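Local coordinates for protein putative HTH-type transcriptional regulator PH0061 (Pyrococcus horikoshii, PDB 2DBB) that probably binds specific DNA sequences through a helix-turn-helix domain, acting as an AsnC-family regulator of transcription, at the interface of chains A and B. Residues are numbered along the deposited sequence; one frame, centred on the assembly and turned at random. Chains: chain A/B, Putative HTH-type transcriptional regulator PH0061.

The interface of chains A and B. Residues chain A 60, 62, 69, 96, 112, 148; chain B 150-151.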
loop_
_atom_site.group_PDB
_atom_site.type_symbol
_atom_site.label_atom_id
_atom_site.label_comp_id
_atom_site.label_asym_id
_atom_site.label_seq_id
_atom_site.Cartn_x
_atom_site.Cartn_y
_atom_site.Cartn_z
ATOM N N PRO A 60 -5.162 7.716 -1.366
ATOM C CA PRO A 60 -5.668 8.643 -2.381
ATOM C C PRO A 60 -5.822 7.951 -3.731
ATOM O O PRO A 60 -5.308 6.854 -3.934
ATOM C CB PRO A 60 -4.588 9.714 -2.418
ATOM C CG PRO A 60 -3.353 8.896 -2.247
ATOM C CD PRO A 60 -3.720 7.926 -1.138
ATOM N N ILE A 62 -4.496 7.731 -6.940
ATOM C CA ILE A 62 -3.275 8.060 -7.667
ATOM C C ILE A 62 -3.534 8.649 -9.045
ATOM O O ILE A 62 -2.919 9.641 -9.437
ATOM C CB ILE A 62 -2.391 6.788 -7.793
ATOM C CG1 ILE A 62 -1.866 6.415 -6.413
ATOM C CG2 ILE A 62 -1.236 7.004 -8.758
ATOM C CD1 ILE A 62 -1.058 7.510 -5.778
ATOM N N TYR A 69 1.477 4.060 -11.003
ATOM C CA TYR A 69 2.422 3.200 -10.319
ATOM C C TYR A 69 3.197 2.370 -11.319
ATOM O O TYR A 69 2.827 2.251 -12.487
ATOM C CB TYR A 69 1.719 2.230 -9.377
ATOM C CG TYR A 69 1.199 2.823 -8.093
ATOM C CD1 TYR A 69 2.015 3.614 -7.275
ATOM C CD2 TYR A 69 -0.084 2.521 -7.646
ATOM C CE1 TYR A 69 1.559 4.075 -6.041
ATOM C CE2 TYR A 69 -0.545 2.977 -6.419
ATOM C CZ TYR A 69 0.274 3.747 -5.622
ATOM O OH TYR A 69 -0.200 4.169 -4.399
ATOM N N LYS A 96 8.079 3.951 -3.299
ATOM C CA LYS A 96 7.043 3.882 -2.277
ATOM C C LYS A 96 7.104 2.675 -1.360
ATOM O O LYS A 96 6.660 2.744 -0.217
ATOM C CB LYS A 96 5.657 3.950 -2.924
ATOM C CG LYS A 96 5.428 5.153 -3.841
ATOM C CD LYS A 96 5.376 6.488 -3.099
ATOM C CE LYS A 96 6.760 7.017 -2.796
ATOM N NZ LYS A 96 6.748 8.463 -2.451
ATOM N N LEU A 112 6.229 5.504 -7.710
ATOM C CA LEU A 112 5.153 6.442 -7.976
ATOM C C LEU A 112 5.742 7.311 -9.065
ATOM O O LEU A 112 6.802 7.910 -8.883
ATOM C CB LEU A 112 4.824 7.303 -6.756
ATOM C CG LEU A 112 3.676 8.274 -7.058
ATOM C CD1 LEU A 112 2.381 7.475 -7.245
ATOM C CD2 LEU A 112 3.530 9.288 -5.931
ATOM N N PHE A 148 -7.096 -1.183 -3.534
ATOM C CA PHE A 148 -5.889 -0.800 -2.815
ATOM C C PHE A 148 -6.225 -0.514 -1.360
ATOM O O PHE A 148 -6.871 0.483 -1.050
ATOM C CB PHE A 148 -5.251 0.438 -3.449
ATOM C CG PHE A 148 -3.783 0.585 -3.147
ATOM C CD1 PHE A 148 -2.826 0.063 -4.013
ATOM C CD2 PHE A 148 -3.358 1.226 -1.989
ATOM C CE1 PHE A 148 -1.458 0.182 -3.730
ATOM C CE2 PHE A 148 -1.995 1.348 -1.696
ATOM C CZ PHE A 148 -1.045 0.821 -2.572
ATOM N N ILE B 150 2.254 5.080 0.661
ATOM C CA ILE B 150 1.264 5.095 -0.406
ATOM C C ILE B 150 1.670 6.146 -1.441
ATOM O O ILE B 150 1.643 5.887 -2.646
ATOM C CB ILE B 150 -0.144 5.406 0.141
ATOM C CG1 ILE B 150 -0.473 4.443 1.285
ATOM C CG2 ILE B 150 -1.179 5.268 -0.967
ATOM C CD1 ILE B 150 -0.209 2.984 0.950
ATOM N N ILE B 151 2.040 7.331 -0.962
ATOM C CA ILE B 151 2.491 8.413 -1.830
ATOM C C ILE B 151 3.643 9.152 -1.155
ATOM O O ILE B 151 3.782 9.014 0.079
ATOM C CB ILE B 151 1.367 9.432 -2.123
ATOM C CG1 ILE B 151 0.238 8.760 -2.895
ATOM C CG2 ILE B 151 1.910 10.586 -2.956
ATOM C CD1 ILE B 151 -0.716 9.751 -3.532
ATOM O OXT ILE B 151 4.386 9.866 -1.864
#
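A:Lys96 NZ, the side-chain amine nitrogen, donates a hydrogen bond of 2.8 Å to the terminal carboxylate oxygen B:Ile151 OXT and so meets the last residue of the partner chain. The lysine chain is bent at chi2 (-68°) and chi3 (81°), which folds it alongside the C-terminal backbone; its CD lies 3.7 Å from B:Ile151 CA, adding an apolar contact to the polar one. An alanine in place of A:Lys96 would probably leave the B:Ile151 carboxylate without the hydrogen-bond donor of this lysine and uncover the backbone on which the lysine methylenes rest. One residue back, the phenol hydroxyl A:Tyr69 OH donates to the carbonyl oxygen B:Ile150 O at 3.1 Å. That oxygen sits at the edge of the tyrosine ring and in its plane, whereas the hydroxyl lies somewhat off the carbonyl plane, by 25°. The two bonds, from strands 67-76 and 95-102 of chain A, hold successive backbone groups of the B tail and should limit its rotation. Apolar branches fill in around them. The CG1 branch of B:Ile151 points toward A:Pro60, its CG1 3.7 Å from A:Pro60 CG, and meets A:Ile62 tip to tip, though the placing of its CD1 is doubtful; its CG2 methyl packs across A:Leu112 CD2 at 3.6 Å. B:Ile150 splits likewise: CG2 lies 3.7 Å from A:Pro60 CD, at the end of strand 53-60. The tail thus docks among several strands of the other subunit, and the two-fold twin of this contact binds the A tail to chain B, consistent with a dimer tied by exchanged C-termini. B:Ile150 CD1 meets the A:Phe148 ring at its edge and in its plane, 3.6 Å from CE2.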